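Hypothetical UPF0271 protein TTHB195 (Thermus thermophilus, PDB 2DFA) probably catalyses, as the A subunit of a three-component 5-oxoprolinase, the ATP-driven cleavage of 5-oxoproline to L-glutamate. Local coordinates at residues Val3-Tyr13 and Ser29-Gly40; Ala58-Pro66 and Asp86-Leu94. All coordinates share one frame; numbering follows the deposited sequence.

Contact 1: Val3-Tyr13 and Ser29-Gly40; sequences VDLNADAGESY and SSANLACGFHGG
Strands 3-9 and 30-34 are parallel neighbours in the central sheet, the two strands of a beta-alpha-beta unit, and N32 of the second strand reaches across to N6 and D8 of the first. The backbone ladder runs from L5 O, which accepts from both S29 N and S30 N, through N32 N to A7 O and A9 N to N32 O, and ends with A34 N to A9 O. N32 ND2 gives one hydrogen to N6 OD1 (2.9 Å) in a nearly straight bond, 172° at the hydrogen, lying in the N32 amide plane. N32 ND2 also donates to D8 OD1 (2.9 Å), on its anti side and tilted out of both planes. With CG turned beside the backbone N (chi1 -40°), the N32 amide leans toward the first strand and sits between the two acceptors; H107 holds its OD1, while T219 and E163 bind N6 ND2 and K109 NZ shares N6 OD1. At the start of the strands, S29 OG meets D4 OD2 (2.7 Å) from above the carboxylate, and S30 OG, in one of its two conformers, reaches D4 OD2 (2.6 Å) on the syn side. S29 OG also accepts from L5 N. Past the strand ends, H38 NE2 meets the anti side of E11 OE2 (3.1 Å) in the plane of the imidazole, and a water bridges G10 O and A34 O. The polar side chains are thus satisfied jointly by one another and by T219, E163, K109 and H107. The two bonds from ND2, with H107 on OD1, fix the rotation of the N32 amide and probably help to position D8, whose carboxylate lies with H62 and H111 in an arrangement that could be a metal site, unoccupied in this crystal.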
# COMPACT_ATOMS: atom_id res chain seq x y z
N VAL A 3 -9.28 -13.24 36.16
CA VAL A 3 -8.89 -13.62 34.81
C VAL A 3 -9.02 -12.42 33.88
O VAL A 3 -9.82 -11.51 34.12
CB VAL A 3 -9.78 -14.77 34.27
CG1 VAL A 3 -11.19 -14.29 34.06
CG2 VAL A 3 -9.20 -15.31 32.96
N ASP A 4 -8.22 -12.41 32.82
CA ASP A 4 -8.27 -11.33 31.87
C ASP A 4 -9.09 -11.74 30.65
O ASP A 4 -9.01 -12.88 30.18
CB ASP A 4 -6.85 -10.93 31.44
CG ASP A 4 -6.84 -9.93 30.30
OD1 ASP A 4 -6.94 -10.35 29.12
OD2 ASP A 4 -6.74 -8.72 30.57
N LEU A 5 -9.91 -10.81 30.16
CA LEU A 5 -10.72 -11.03 28.98
C LEU A 5 -10.14 -10.13 27.91
O LEU A 5 -10.10 -8.91 28.08
CB LEU A 5 -12.18 -10.64 29.25
CG LEU A 5 -13.19 -11.77 29.45
CD1 LEU A 5 -13.45 -12.46 28.12
CD2 LEU A 5 -12.66 -12.76 30.47
N ASN A 6 -9.68 -10.71 26.80
CA ASN A 6 -9.09 -9.91 25.74
C ASN A 6 -9.81 -10.07 24.41
O ASN A 6 -10.41 -11.11 24.12
CB ASN A 6 -7.60 -10.25 25.57
CG ASN A 6 -7.37 -11.45 24.66
OD1 ASN A 6 -7.45 -11.34 23.44
ND2 ASN A 6 -7.07 -12.60 25.26
N ALA A 7 -9.77 -9.02 23.60
CA ALA A 7 -10.40 -9.04 22.29
C ALA A 7 -9.59 -8.15 21.35
O ALA A 7 -8.94 -7.19 21.79
CB ALA A 7 -11.83 -8.53 22.39
N ASP A 8 -9.62 -8.47 20.06
CA ASP A 8 -8.91 -7.67 19.09
C ASP A 8 -9.72 -6.40 18.88
O ASP A 8 -10.95 -6.42 19.05
CB ASP A 8 -8.76 -8.41 17.76
CG ASP A 8 -8.09 -9.76 17.92
OD1 ASP A 8 -7.16 -9.88 18.75
OD2 ASP A 8 -8.48 -10.71 17.20
N ALA A 9 -9.05 -5.32 18.51
CA ALA A 9 -9.72 -4.05 18.28
C ALA A 9 -8.84 -3.10 17.46
O ALA A 9 -7.69 -3.42 17.17
CB ALA A 9 -10.07 -3.40 19.61
N GLY A 10 -9.40 -1.95 17.11
CA GLY A 10 -8.68 -0.96 16.33
C GLY A 10 -8.27 -1.46 14.95
O GLY A 10 -7.27 -1.01 14.40
N GLU A 11 -9.04 -2.38 14.39
CA GLU A 11 -8.68 -2.92 13.08
C GLU A 11 -9.24 -2.15 11.89
O GLU A 11 -8.95 -2.48 10.73
CB GLU A 11 -9.08 -4.40 13.04
CG GLU A 11 -8.55 -5.15 14.26
CD GLU A 11 -8.56 -6.65 14.12
OE1 GLU A 11 -9.64 -7.26 14.24
OE2 GLU A 11 -7.47 -7.23 13.89
N SER A 12 -10.03 -1.11 12.17
CA SER A 12 -10.60 -0.27 11.12
C SER A 12 -9.45 0.38 10.34
O SER A 12 -8.37 0.63 10.90
CB SER A 12 -11.47 0.84 11.72
OG SER A 12 -12.58 0.30 12.43
N TYR A 13 -9.67 0.65 9.07
CA TYR A 13 -8.63 1.26 8.24
C TYR A 13 -9.21 2.42 7.44
O TYR A 13 -10.02 2.22 6.53
CB TYR A 13 -8.04 0.22 7.29
CG TYR A 13 -6.78 0.68 6.59
CD1 TYR A 13 -5.53 0.50 7.18
CD2 TYR A 13 -6.85 1.33 5.36
CE1 TYR A 13 -4.37 0.96 6.54
CE2 TYR A 13 -5.70 1.79 4.72
CZ TYR A 13 -4.47 1.60 5.31
OH TYR A 13 -3.33 2.05 4.67
N SER A 29 -11.06 -6.62 29.53
CA SER A 29 -10.08 -5.97 30.39
C SER A 29 -8.82 -5.61 29.61
O SER A 29 -8.07 -4.74 30.02
CB SER A 29 -9.73 -6.85 31.60
OG SER A 29 -9.27 -8.13 31.22
N SER A 30 -8.60 -6.27 28.47
CA SER A 30 -7.43 -5.98 27.64
C SER A 30 -7.83 -6.05 26.17
O SER A 30 -8.76 -6.77 25.80
CB SER A 30 -6.27 -6.96 27.90
OG SER A 30 -5.68 -6.77 29.18
N ALA A 31 -7.14 -5.28 25.33
CA ALA A 31 -7.43 -5.26 23.90
C ALA A 31 -6.13 -5.39 23.12
O ALA A 31 -5.08 -4.92 23.56
CB ALA A 31 -8.14 -3.98 23.53
N ASN A 32 -6.20 -6.04 21.97
CA ASN A 32 -5.04 -6.23 21.10
C ASN A 32 -5.29 -5.31 19.92
O ASN A 32 -6.15 -5.58 19.08
CB ASN A 32 -4.96 -7.68 20.64
CG ASN A 32 -5.32 -8.67 21.73
OD1 ASN A 32 -4.70 -8.71 22.79
ND2 ASN A 32 -6.35 -9.48 21.48
N LEU A 33 -4.56 -4.20 19.86
CA LEU A 33 -4.74 -3.23 18.79
C LEU A 33 -3.87 -3.45 17.56
O LEU A 33 -2.66 -3.69 17.67
CB LEU A 33 -4.50 -1.82 19.33
CG LEU A 33 -5.72 -1.12 19.95
CD1 LEU A 33 -6.39 -2.03 20.96
CD2 LEU A 33 -5.28 0.18 20.58
N ALA A 34 -4.49 -3.37 16.38
CA ALA A 34 -3.79 -3.53 15.12
C ALA A 34 -2.77 -2.39 14.99
O ALA A 34 -2.97 -1.31 15.56
CB ALA A 34 -4.78 -3.49 13.94
N CYS A 35 -1.70 -2.64 14.24
CA CYS A 35 -0.65 -1.64 14.11
C CYS A 35 -0.37 -1.11 12.70
O CYS A 35 0.76 -0.69 12.41
CB CYS A 35 0.65 -2.20 14.71
SG CYS A 35 0.44 -2.87 16.41
N GLY A 36 -1.37 -1.13 11.83
CA GLY A 36 -1.21 -0.60 10.48
C GLY A 36 -0.82 -1.54 9.36
O GLY A 36 -0.75 -1.11 8.20
N PHE A 37 -0.56 -2.81 9.67
CA PHE A 37 -0.17 -3.77 8.63
C PHE A 37 -1.34 -4.58 8.07
O PHE A 37 -1.47 -4.71 6.85
CB PHE A 37 0.90 -4.73 9.17
CG PHE A 37 2.30 -4.18 9.10
CD1 PHE A 37 2.57 -2.86 9.44
CD2 PHE A 37 3.36 -5.00 8.72
CE1 PHE A 37 3.88 -2.36 9.40
CE2 PHE A 37 4.68 -4.52 8.68
CZ PHE A 37 4.94 -3.20 9.01
N HIS A 38 -2.16 -5.14 8.95
CA HIS A 38 -3.30 -5.90 8.46
C HIS A 38 -4.58 -5.14 8.75
O HIS A 38 -5.68 -5.55 8.38
CB HIS A 38 -3.32 -7.25 9.19
CG HIS A 38 -3.63 -7.03 10.65
ND1 HIS A 38 -2.68 -6.76 11.58
CD2 HIS A 38 -4.88 -7.09 11.28
CE1 HIS A 38 -3.34 -6.65 12.75
NE2 HIS A 38 -4.66 -6.84 12.60
N GLY A 39 -4.41 -3.98 9.38
CA GLY A 39 -5.52 -3.10 9.69
C GLY A 39 -5.02 -2.03 10.64
O GLY A 39 -3.83 -2.01 10.98
N GLY A 40 -5.91 -1.13 11.05
CA GLY A 40 -5.52 -0.07 11.97
C GLY A 40 -4.69 1.08 11.39
O GLY A 40 -3.49 1.17 11.65
O HOH W 1 -5.45 -0.06 16.48

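Contact 2: Ala58-Pro66 and Asp86-Leu94; sequences AVGAHPGFP and DVLYQIGAL
Q90 rises from helix 80-100 toward the turn that follows strand 58-62, and its CB lies 4.1 Å from P63 CB. From there the chain runs extended (chi2 178°), carrying the terminal amide up to the backbone of G64. OE1 accepts from G64 N at 3.0 Å in a fairly straight bond, and also lies close to P63 CA. NE2 donates to G64 O (2.9 Å), in the plane of that carbonyl and on a lone pair. The same nitrogen turns back to D86 O, reaching it from above the carbonyl plane, on the face opposite Q90 N. With Q90 cut back to an alanine, G64 N, G64 O and D86 O would probably each lose a side-chain partner, and the turn its tie to the helix. Segment 86-94 of this helix, the one following strand 58-62, runs at 149° to the strand and covers one face of the parallel sheet. Along the strand the contact becomes apolar: L94 CD2 presses on A61 CA at 3.5 Å, a close carbon-carbon contact, and also touches V59 CG1, while A61 CB rests on I91 CG1 (4.1 Å). At the other end P66 CD lies against D86 OD2, with R74 of the fourth subunit on P66.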
# COMPACT_ATOMS: atom_id res chain seq x y z
N ALA A 58 -6.74 -2.24 29.15
CA ALA A 58 -5.30 -2.33 28.93
C ALA A 58 -5.05 -2.56 27.44
O ALA A 58 -5.72 -3.38 26.82
CB ALA A 58 -4.71 -3.48 29.74
N VAL A 59 -4.07 -1.87 26.88
CA VAL A 59 -3.78 -2.00 25.46
C VAL A 59 -2.49 -2.75 25.16
O VAL A 59 -1.44 -2.46 25.74
CB VAL A 59 -3.74 -0.61 24.79
CG1 VAL A 59 -3.30 -0.73 23.32
CG2 VAL A 59 -5.11 0.04 24.88
N GLY A 60 -2.57 -3.71 24.24
CA GLY A 60 -1.41 -4.47 23.83
C GLY A 60 -1.31 -4.39 22.32
O GLY A 60 -2.28 -4.02 21.65
N ALA A 61 -0.15 -4.74 21.77
CA ALA A 61 0.05 -4.70 20.32
C ALA A 61 -0.40 -5.99 19.67
O ALA A 61 -0.21 -7.08 20.20
CB ALA A 61 1.53 -4.44 20.00
N HIS A 62 -1.01 -5.86 18.49
CA HIS A 62 -1.51 -6.99 17.73
C HIS A 62 -0.82 -6.95 16.35
O HIS A 62 -1.46 -6.71 15.34
CB HIS A 62 -3.03 -6.84 17.58
CG HIS A 62 -3.76 -8.10 17.25
ND1 HIS A 62 -3.36 -9.34 17.70
CD2 HIS A 62 -4.92 -8.31 16.57
CE1 HIS A 62 -4.23 -10.25 17.32
NE2 HIS A 62 -5.19 -9.65 16.63
N PRO A 63 0.50 -7.18 16.32
CA PRO A 63 1.24 -7.15 15.05
C PRO A 63 0.88 -8.28 14.08
O PRO A 63 0.56 -9.40 14.49
CB PRO A 63 2.70 -7.21 15.50
CG PRO A 63 2.62 -8.06 16.75
CD PRO A 63 1.40 -7.47 17.45
N GLY A 64 0.92 -7.96 12.79
CA GLY A 64 0.59 -8.96 11.78
C GLY A 64 1.45 -8.87 10.54
O GLY A 64 2.36 -8.04 10.45
N PHE A 65 1.18 -9.75 9.58
CA PHE A 65 1.90 -9.77 8.31
C PHE A 65 1.55 -8.51 7.51
O PHE A 65 0.49 -7.91 7.69
CB PHE A 65 1.49 -10.98 7.47
CG PHE A 65 2.16 -12.27 7.86
CD1 PHE A 65 3.54 -12.32 8.08
CD2 PHE A 65 1.43 -13.46 7.92
CE1 PHE A 65 4.17 -13.54 8.36
CE2 PHE A 65 2.05 -14.67 8.20
CZ PHE A 65 3.42 -14.72 8.42
N PRO A 66 2.45 -8.10 6.60
CA PRO A 66 2.18 -6.92 5.79
C PRO A 66 1.28 -7.35 4.63
O PRO A 66 1.74 -7.55 3.50
CB PRO A 66 3.58 -6.50 5.32
CG PRO A 66 4.26 -7.83 5.16
CD PRO A 66 3.84 -8.56 6.42
N ASP A 86 9.46 -6.24 11.14
CA ASP A 86 8.04 -5.88 11.02
C ASP A 86 7.37 -5.77 12.39
O ASP A 86 6.59 -4.85 12.62
CB ASP A 86 7.31 -6.91 10.16
CG ASP A 86 7.61 -6.75 8.69
OD1 ASP A 86 8.43 -5.86 8.34
OD2 ASP A 86 7.03 -7.50 7.88
N VAL A 87 7.67 -6.70 13.28
CA VAL A 87 7.10 -6.67 14.63
C VAL A 87 7.60 -5.45 15.40
O VAL A 87 6.82 -4.77 16.07
CB VAL A 87 7.43 -7.96 15.41
CG1 VAL A 87 7.01 -7.82 16.89
CG2 VAL A 87 6.69 -9.13 14.77
N LEU A 88 8.90 -5.16 15.30
CA LEU A 88 9.45 -3.99 16.00
C LEU A 88 8.77 -2.71 15.53
O LEU A 88 8.38 -1.86 16.32
CB LEU A 88 10.95 -3.86 15.74
CG LEU A 88 11.92 -4.40 16.78
CD1 LEU A 88 13.35 -4.09 16.34
CD2 LEU A 88 11.64 -3.76 18.13
N TYR A 89 8.67 -2.58 14.21
CA TYR A 89 8.06 -1.42 13.58
C TYR A 89 6.65 -1.20 14.12
O TYR A 89 6.28 -0.09 14.49
CB TYR A 89 8.00 -1.64 12.06
CG TYR A 89 7.45 -0.48 11.26
CD1 TYR A 89 6.07 -0.22 11.22
CD2 TYR A 89 8.30 0.37 10.55
CE1 TYR A 89 5.56 0.85 10.50
CE2 TYR A 89 7.80 1.45 9.83
CZ TYR A 89 6.43 1.68 9.80
OH TYR A 89 5.94 2.76 9.10
N GLN A 90 5.86 -2.27 14.15
CA GLN A 90 4.48 -2.19 14.61
C GLN A 90 4.34 -1.87 16.08
O GLN A 90 3.54 -1.02 16.47
CB GLN A 90 3.76 -3.49 14.27
CG GLN A 90 3.56 -3.67 12.76
CD GLN A 90 2.90 -4.98 12.40
OE1 GLN A 90 1.68 -5.12 12.50
NE2 GLN A 90 3.70 -5.96 11.98
N ILE A 91 5.12 -2.55 16.92
CA ILE A 91 5.07 -2.29 18.35
C ILE A 91 5.43 -0.84 18.61
O ILE A 91 4.79 -0.16 19.41
CB ILE A 91 6.07 -3.19 19.12
CG1 ILE A 91 5.57 -4.64 19.11
CG2 ILE A 91 6.25 -2.68 20.55
CD1 ILE A 91 6.56 -5.62 19.71
N GLY A 92 6.46 -0.36 17.92
CA GLY A 92 6.88 1.03 18.10
C GLY A 92 5.81 2.03 17.71
O GLY A 92 5.56 3.00 18.44
N ALA A 93 5.17 1.81 16.56
CA ALA A 93 4.14 2.72 16.09
C ALA A 93 3.01 2.84 17.11
O ALA A 93 2.58 3.94 17.44
CB ALA A 93 3.58 2.25 14.74
N LEU A 94 2.52 1.70 17.61
CA LEU A 94 1.45 1.72 18.60
C LEU A 94 1.89 2.40 19.89
O LEU A 94 1.14 3.19 20.47
CB LEU A 94 0.97 0.29 18.90
CG LEU A 94 -0.08 0.18 20.01
CD1 LEU A 94 -1.33 0.97 19.65
CD2 LEU A 94 -0.43 -1.28 20.25

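Overall arrangement
Both contacts are buried and share one sheet, in which strands 30-34 and 58-62 are neighbours: A31 N probably bonds to A58 O, and H62 N to L33 O. Contact 1 joins strand to strand near the centre of the chain, contact 2 strand to helix farther out. Their chemistry differs accordingly: contact 1 carries polar groups along its whole length, hydroxyls and D4 at the start and N32, D8 and E11 toward the end where D8 OD1 lies 2.9 Å from H62 NE2, whereas contact 2 is mostly aliphatic, with a single glutamine supplying its polar bonds. The third subunit reaches both, its Y89 bonding to C35 and its C35 to Y89.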